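Local coordinates for protein acetyl-CoA acetyltransferase A (Ascaris suum, PDB 6BJA) that probably catalyses the thiolase transfer of acyl groups between coenzyme A thioesters, acting as an acetyl-CoA C-acetyltransferase in the lipid metabolism of a parasitic nematode, at residues A[135-139]-A[140-144]; A[239-242]-A[243-247]; A[354-357]-A[358-361]. All coordinates share one frame; numbering follows the deposited sequence.

Contact 1 (A[135-139]-A[140-144]); sequences GEIPF and GGVQL. With COA (coenzyme A), chain C.
Gly140 and Phe139 form the corner of a type II beta turn running from Pro138 to Gly141, at the tip of a loop that projects far from the body of the chain, consistent with the tetramerisation loop of thiolases. Gly140 takes the third position with a positive phi of 98°, the usual choice of glycine there. The turn is closed by Gly141 N donating to Pro138 O at 3.0 Å (N-H...O angle 148°). Phe139 faces outward instead: with CG anti to the backbone N (chi1 -178°), its ring leaves the turn and offers one face to coenzyme A. The pantetheine methyl CDP sits over that face, displaced toward the rim, and comes within 3.2 Å of Phe139 CG. Farther along the ring, Phe139 CE1 is 3.4 Å from the cofactor hydroxyl OAP. This coenzyme A is also hydrogen-bonded to Lys232 and Ser254 of the second subunit, so the ring covers a ligand held by a neighbour; Asp146 of that subunit also bonds Gly140 N. Ile137 packs behind the turn, where its CG2 branch lies 3.8 Å from Gly141 CA and 4.0 Å from Val142 CG1. Its buried side chain further touches Phe130 of the second subunit and Val132 of the third, which places Ile137 between two neighbouring subunits. Beside the turn, one water molecule donates to both Phe139 O and Gly141 O, each bond measuring 2.7 Å.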
loop_
_atom_site.group_PDB
_atom_site.type_symbol
_atom_site.label_atom_id
_atom_site.label_comp_id
_atom_site.label_asym_id
_atom_site.label_seq_id
_atom_site.Cartn_x
_atom_site.Cartn_y
_atom_site.Cartn_z
ATOM N N GLY A 135 -3.581 10.548 4.800
ATOM C CA GLY A 135 -3.212 10.855 6.169
ATOM C C GLY A 135 -2.420 9.708 6.741
ATOM O O GLY A 135 -2.529 8.571 6.265
ATOM N N GLU A 136 -1.625 9.983 7.764
ATOM C CA GLU A 136 -0.625 9.009 8.148
ATOM C C GLU A 136 -1.274 7.783 8.747
ATOM O O GLU A 136 -2.289 7.834 9.453
ATOM C CB GLU A 136 0.405 9.597 9.111
ATOM C CG GLU A 136 -0.020 9.734 10.553
ATOM C CD GLU A 136 1.091 10.340 11.399
ATOM O OE1 GLU A 136 2.277 10.076 11.088
ATOM O OE2 GLU A 136 0.783 11.087 12.357
ATOM N N ILE A 137 -0.652 6.667 8.423
ATOM C CA ILE A 137 -1.115 5.367 8.838
ATOM C C ILE A 137 -0.800 5.183 10.312
ATOM O O ILE A 137 0.339 5.394 10.741
ATOM C CB ILE A 137 -0.460 4.276 7.992
ATOM C CG1 ILE A 137 -0.876 4.462 6.530
ATOM C CG2 ILE A 137 -0.846 2.893 8.489
ATOM C CD1 ILE A 137 -0.070 3.658 5.547
ATOM N N PRO A 138 -1.814 4.815 11.099
ATOM C CA PRO A 138 -1.605 4.687 12.541
ATOM C C PRO A 138 -0.761 3.482 12.890
ATOM O O PRO A 138 -0.615 2.565 12.073
ATOM C CB PRO A 138 -3.028 4.522 13.084
ATOM C CG PRO A 138 -3.767 3.889 11.982
ATOM C CD PRO A 138 -3.190 4.451 10.719
ATOM N N PHE A 139 -0.212 3.492 14.099
ATOM C CA PHE A 139 0.393 2.308 14.675
ATOM C C PHE A 139 -0.525 1.103 14.523
ATOM O O PHE A 139 -1.715 1.159 14.847
ATOM C CB PHE A 139 0.714 2.536 16.155
ATOM C CG PHE A 139 1.378 1.368 16.799
ATOM C CD1 PHE A 139 2.751 1.197 16.692
ATOM C CD2 PHE A 139 0.647 0.444 17.522
ATOM C CE1 PHE A 139 3.374 0.118 17.283
ATOM C CE2 PHE A 139 1.269 -0.643 18.115
ATOM C CZ PHE A 139 2.638 -0.802 17.996
ATOM N N GLY A 140 0.033 0.011 14.018
ATOM C CA GLY A 140 -0.710 -1.206 13.802
ATOM C C GLY A 140 -1.183 -1.379 12.375
ATOM O O GLY A 140 -1.722 -2.410 12.028
ATOM N N GLY A 141 -0.992 -0.352 11.559
ATOM C CA GLY A 141 -1.392 -0.435 10.168
ATOM C C GLY A 141 -2.856 -0.138 9.925
ATOM O O GLY A 141 -3.563 0.421 10.767
ATOM N N VAL A 142 -3.298 -0.497 8.728
ATOM C CA VAL A 142 -4.634 -0.196 8.263
ATOM C C VAL A 142 -5.019 -1.221 7.207
ATOM O O VAL A 142 -4.160 -1.834 6.584
ATOM C CB VAL A 142 -4.719 1.222 7.671
ATOM C CG1 VAL A 142 -3.900 1.325 6.383
ATOM C CG2 VAL A 142 -6.156 1.619 7.428
ATOM N N GLN A 143 -6.316 -1.420 7.015
ATOM C CA GLN A 143 -6.797 -2.317 5.977
ATOM C C GLN A 143 -6.706 -1.639 4.620
ATOM O O GLN A 143 -7.058 -0.461 4.486
ATOM C CB GLN A 143 -8.243 -2.726 6.258
ATOM C CG GLN A 143 -8.692 -3.959 5.510
ATOM C CD GLN A 143 -8.244 -5.244 6.188
ATOM O OE1 GLN A 143 -8.267 -5.348 7.415
ATOM N NE2 GLN A 143 -7.844 -6.227 5.399
ATOM N N LEU A 144 -6.185 -2.356 3.624
ATOM C CA LEU A 144 -6.294 -1.939 2.234
ATOM C C LEU A 144 -7.694 -2.279 1.773
ATOM O O LEU A 144 -8.096 -3.432 1.820
ATOM C CB LEU A 144 -5.268 -2.654 1.358
ATOM C CG LEU A 144 -4.215 -1.867 0.611
ATOM C CD1 LEU A 144 -3.538 -0.917 1.548
ATOM C CD2 LEU A 144 -3.221 -2.853 0.032
HETATM N N1A COA C . 3.088 10.388 31.587
HETATM C C2A COA C . 1.779 10.693 31.521
HETATM N N3A COA C . 0.973 10.302 30.523
HETATM C C4A COA C . 1.442 9.553 29.503
HETATM C C5A COA C . 2.855 9.165 29.499
HETATM C C6A COA C . 3.683 9.635 30.633
HETATM N N6A COA C . 4.992 9.327 30.724
HETATM N N7A COA C . 3.042 8.435 28.380
HETATM C C8A COA C . 1.851 8.365 27.731
HETATM N N9A COA C . 0.891 9.035 28.414
HETATM C C1B COA C . -0.541 9.224 28.055
HETATM C C2B COA C . -0.637 10.133 26.841
HETATM O O2B COA C . -0.922 11.485 27.211
HETATM C C3B COA C . -1.763 9.572 25.999
HETATM O O3B COA C . -2.848 10.509 26.013
HETATM P P3B COA C . -4.322 10.284 26.607
HETATM O O7A COA C . -4.196 9.714 28.001
HETATM O O8A COA C . -5.011 11.629 26.672
HETATM O O9A COA C . -5.092 9.336 25.722
HETATM C C4B COA C . -2.006 8.164 26.548
HETATM O O4B COA C . -1.204 7.999 27.721
HETATM C C5B COA C . -1.544 7.132 25.537
HETATM O O5B COA C . -0.134 7.304 25.423
HETATM P P1A COA C . 0.623 7.601 24.029
HETATM O O1A COA C . -0.006 8.736 23.257
HETATM O O2A COA C . 2.087 7.894 24.278
HETATM O O3A COA C . 0.484 6.288 23.138
HETATM P P2A COA C . 0.677 6.398 21.548
HETATM O O4A COA C . -0.450 7.204 20.939
HETATM O O5A COA C . 2.027 6.992 21.200
HETATM O O6A COA C . 0.611 4.875 21.067
HETATM C CBP COA C . 2.332 3.289 20.754
HETATM C CCP COA C . 1.408 3.928 21.768
HETATM C CDP COA C . 1.463 2.626 19.709
HETATM C CEP COA C . 3.170 4.332 20.008
HETATM C CAP COA C . 3.142 2.167 21.429
HETATM O OAP COA C . 3.806 1.421 20.396
HETATM C C9P COA C . 4.143 2.659 22.454
HETATM O O9P COA C . 4.478 3.832 22.513
HETATM N N8P COA C . 4.680 1.792 23.317
HETATM C C7P COA C . 4.375 0.378 23.387
HETATM C C6P COA C . 4.887 -0.190 24.703
HETATM C C5P COA C . 6.024 -1.128 24.400
HETATM O O5P COA C . 5.835 -2.337 24.299
HETATM N N4P COA C . 7.205 -0.555 24.213
HETATM C C3P COA C . 8.353 -1.350 23.817
HETATM C C2P COA C . 9.255 -1.765 24.955
HETATM S S1P COA C . 9.689 -3.507 24.787
HETATM O O HOH W 1 -3.951 0.412 13.453
#

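Contact 2 (A[239-242]-A[243-247]); sequences AFLK and DGSGT
Leu241 reaches over the side chains of Asp243 and Ser245 in a surface loop that makes an Asx turn; the neighbouring Phe240 touches the bound coenzyme A. The van der Waals contacts come from the two methyls of Leu241, laid against polar groups: CD2 lies 3.3 Å from Ser245 OG, while CD1 rests 3.7 Å from the carboxylate carbon CG of Asp243. Beyond the loop, Leu241 packs on Leu164 and Glu167 of helix 162-172, which leaves it between the turn and that helix. Two hydrogen bonds from Ser245 converge on Asp243 OD1. Ser245 OG donates to its syn lone pair at 2.6 Å, and Ser245 N, 2.9 Å from OD1, arrives on the anti side, 31° out of the carboxylate plane, closing the Asx turn. The chi1 of Asp243, 72°, turns the carboxylate back over the chain, where both donors can meet it. Water joins the two backbones: a single molecule donates to Leu241 O at 2.8 Å and accepts from Gly244 N and Gly246 N. Alongside it, Gly246 CA makes a CH...O contact of 3.5 Å with Leu241 O. Since no direct hydrogen bond crosses between 239-242 and 243-247, the water carries the hydrogen bonding between them, helped by the CH...O contact, and the two donors on OD1 would probably favour the ionised form of Asp243.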
loop_
_atom_site.group_PDB
_atom_site.type_symbol
_atom_site.label_atom_id
_atom_site.label_comp_id
_atom_site.label_asym_id
_atom_site.label_seq_id
_atom_site.Cartn_x
_atom_site.Cartn_y
_atom_site.Cartn_z
ATOM N N ALA A 239 -22.908 -18.186 0.148
ATOM C CA ALA A 239 -21.781 -17.254 0.166
ATOM C C ALA A 239 -21.987 -16.047 1.062
ATOM O O ALA A 239 -21.012 -15.397 1.447
ATOM C CB ALA A 239 -21.499 -16.784 -1.237
ATOM N N PHE A 240 -23.237 -15.735 1.376
ATOM C CA PHE A 240 -23.572 -14.490 2.074
ATOM C C PHE A 240 -24.224 -14.692 3.431
ATOM O O PHE A 240 -24.059 -13.864 4.337
ATOM C CB PHE A 240 -24.485 -13.648 1.189
ATOM C CG PHE A 240 -23.873 -13.306 -0.126
ATOM C CD1 PHE A 240 -22.842 -12.391 -0.199
ATOM C CD2 PHE A 240 -24.294 -13.914 -1.283
ATOM C CE1 PHE A 240 -22.261 -12.080 -1.393
ATOM C CE2 PHE A 240 -23.714 -13.612 -2.489
ATOM C CZ PHE A 240 -22.688 -12.673 -2.546
ATOM N N LEU A 241 -24.968 -15.787 3.576
ATOM C CA LEU A 241 -25.708 -16.055 4.795
ATOM C C LEU A 241 -25.362 -17.458 5.243
ATOM O O LEU A 241 -25.622 -18.417 4.523
ATOM C CB LEU A 241 -27.216 -15.895 4.558
ATOM C CG LEU A 241 -28.157 -16.201 5.720
ATOM C CD1 LEU A 241 -27.806 -15.387 6.958
ATOM C CD2 LEU A 241 -29.596 -15.946 5.304
ATOM N N LYS A 242 -24.762 -17.582 6.423
ATOM C CA LYS A 242 -24.148 -18.849 6.809
ATOM C C LYS A 242 -24.740 -19.422 8.088
ATOM O O LYS A 242 -24.121 -20.255 8.748
ATOM C CB LYS A 242 -22.641 -18.653 6.950
ATOM C CG LYS A 242 -22.001 -18.099 5.684
ATOM C CD LYS A 242 -20.645 -17.504 5.957
ATOM C CE LYS A 242 -20.046 -16.926 4.690
ATOM N NZ LYS A 242 -19.736 -18.005 3.725
ATOM N N ASP A 243 -25.958 -18.995 8.412
ATOM C CA ASP A 243 -26.630 -19.433 9.628
ATOM C C ASP A 243 -27.463 -20.688 9.385
ATOM O O ASP A 243 -28.233 -21.107 10.251
ATOM C CB ASP A 243 -27.509 -18.306 10.179
ATOM C CG ASP A 243 -28.758 -18.049 9.343
ATOM O OD1 ASP A 243 -28.912 -18.630 8.240
ATOM O OD2 ASP A 243 -29.589 -17.235 9.800
ATOM N N GLY A 244 -27.321 -21.268 8.195
ATOM C CA GLY A 244 -28.038 -22.474 7.827
ATOM C C GLY A 244 -29.242 -22.243 6.932
ATOM O O GLY A 244 -29.756 -23.192 6.339
ATOM N N SER A 245 -29.684 -20.990 6.818
ATOM C CA SER A 245 -30.876 -20.659 6.035
ATOM C C SER A 245 -30.514 -20.025 4.697
ATOM O O SER A 245 -31.398 -19.621 3.939
ATOM C CB SER A 245 -31.778 -19.707 6.796
ATOM O OG SER A 245 -31.167 -18.434 6.902
ATOM N N GLY A 246 -29.221 -19.947 4.415
ATOM C CA GLY A 246 -28.751 -19.321 3.193
ATOM C C GLY A 246 -29.084 -20.097 1.938
ATOM O O GLY A 246 -29.279 -21.315 1.987
ATOM N N THR A 247 -29.156 -19.388 0.811
ATOM C CA THR A 247 -29.517 -20.001 -0.471
ATOM C C THR A 247 -28.672 -19.492 -1.638
ATOM O O THR A 247 -28.510 -20.170 -2.652
ATOM C CB THR A 247 -30.984 -19.737 -0.822
ATOM O OG1 THR A 247 -31.191 -18.324 -0.980
ATOM C CG2 THR A 247 -31.903 -20.253 0.252
HETATM O O HOH W 2 -26.651 -20.813 5.527
#

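Contact 3 (A[354-357]-A[358-361]); sequences GHPL and GASG
His355 meets Ser360 edge-on: Ser360 OG lies near the plane of the imidazole, 2.7 Å from His355 ND1, in a hydrogen bond whose donor could be either atom. His355 belongs to the Gly-His-Pro motif of thiolases and is the predicted proton acceptor of the active site; it also touches the bound coenzyme A. A chi1 of -176° swings the imidazole away from its own N, so that ND1 faces the helix that follows, while Leu357 CD2 sits 3.6 Å above one ring face, offset toward the rim. Thus the serine holds an edge and the leucine covers a face, a pairing that probably restricts rotation of the imidazole. Ser360 CB comes alongside as well, 3.5 Å from His355 CE1. The hydroxyl has a further partner in a water 3.0 Å from Ser360 OG that donates to Gly354 O, so the serine is tied through water to Gly354, the residue before the histidine. Pro356 packs alongside the first helical turn, its CB 4.1 Å from Ala359 CB. Its carbonyl faces that turn: Pro356 O accepts from Ala359 N at 2.8 Å, the donor lying 35° out of the carbonyl plane, and more weakly from Ser360 N. Around the ring, Asn323 and Ser254 add contacts to His355, and Asn257 accepts from its backbone N. The buried segment bridges helix 350-353, left at Gly354, whose phi is positive, to helix 357-371; at the start of the latter, Glu123 of strand 116-124 accepts from Gly358 N and Ser98 of helix 97-110 bonds to Gly358 O.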
loop_
_atom_site.group_PDB
_atom_site.type_symbol
_atom_site.label_atom_id
_atom_site.label_comp_id
_atom_site.label_asym_id
_atom_site.label_seq_id
_atom_site.Cartn_x
_atom_site.Cartn_y
_atom_site.Cartn_z
ATOM N N GLY A 354 -22.464 -12.622 -17.206
ATOM C CA GLY A 354 -21.587 -11.716 -16.468
ATOM C C GLY A 354 -22.225 -10.365 -16.244
ATOM O O GLY A 354 -23.199 -10.014 -16.897
ATOM N N HIS A 355 -21.682 -9.608 -15.295
ATOM C CA HIS A 355 -22.325 -8.380 -14.848
ATOM C C HIS A 355 -21.298 -7.267 -14.632
ATOM O O HIS A 355 -20.968 -6.958 -13.489
ATOM C CB HIS A 355 -23.107 -8.663 -13.558
ATOM C CG HIS A 355 -23.906 -7.513 -13.032
ATOM N ND1 HIS A 355 -24.180 -6.369 -13.750
ATOM C CD2 HIS A 355 -24.452 -7.332 -11.807
ATOM C CE1 HIS A 355 -24.902 -5.549 -12.999
ATOM N NE2 HIS A 355 -25.080 -6.114 -11.821
ATOM N N PRO A 356 -20.794 -6.673 -15.732
ATOM C CA PRO A 356 -19.944 -5.490 -15.599
ATOM C C PRO A 356 -20.824 -4.322 -15.163
ATOM O O PRO A 356 -21.559 -3.794 -15.992
ATOM C CB PRO A 356 -19.367 -5.295 -16.998
ATOM C CG PRO A 356 -19.977 -6.337 -17.842
ATOM C CD PRO A 356 -21.123 -6.927 -17.138
ATOM N N LEU A 357 -20.734 -3.936 -13.895
ATOM C CA LEU A 357 -21.765 -3.103 -13.273
ATOM C C LEU A 357 -22.237 -1.941 -14.126
ATOM O O LEU A 357 -23.407 -1.853 -14.450
ATOM C CB LEU A 357 -21.277 -2.548 -11.926
ATOM C CG LEU A 357 -20.887 -3.580 -10.867
ATOM C CD1 LEU A 357 -20.535 -2.848 -9.593
ATOM C CD2 LEU A 357 -21.990 -4.594 -10.597
ATOM N N GLY A 358 -21.328 -1.036 -14.488
ATOM C CA GLY A 358 -21.710 0.163 -15.207
ATOM C C GLY A 358 -22.251 -0.091 -16.607
ATOM O O GLY A 358 -22.972 0.739 -17.152
ATOM N N ALA A 359 -21.932 -1.250 -17.169
ATOM C CA ALA A 359 -22.344 -1.570 -18.520
ATOM C C ALA A 359 -23.692 -2.287 -18.601
ATOM O O ALA A 359 -24.312 -2.294 -19.667
ATOM C CB ALA A 359 -21.298 -2.441 -19.182
ATOM N N SER A 360 -24.125 -2.924 -17.519
ATOM C CA SER A 360 -25.237 -3.865 -17.656
ATOM C C SER A 360 -26.575 -3.233 -18.050
ATOM O O SER A 360 -27.356 -3.850 -18.773
ATOM C CB SER A 360 -25.404 -4.664 -16.365
ATOM O OG SER A 360 -24.435 -5.691 -16.335
ATOM N N GLY A 361 -26.833 -2.014 -17.605
ATOM C CA GLY A 361 -28.046 -1.325 -18.012
ATOM C C GLY A 361 -28.187 -1.208 -19.514
ATOM O O GLY A 361 -29.184 -1.609 -20.108
HETATM O O HOH W 3 -24.767 -8.001 -18.173
HETATM O O HOH W 4 -25.458 -0.281 -15.686
#

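Overall arrangement
The three contacts follow one another along the chain without touching. Contacts 2 and 3, with nearest atoms about 11 Å apart, both line this subunit's own coenzyme A pocket: Phe240 within contact 2 and His355 within contact 3 touch the cofactor, the histidine near its thiol end. The centre of contact 3 is about 4 Å from the centre of the chain, and the His355 side chain is about 7 Å from that of Cys383, another predicted proton acceptor. Contact 1, its centre about 33 Å from that of contact 3, reaches outward and covers the coenzyme A bound by the second subunit, so one subunit's loop contributes to a neighbour's ligand site.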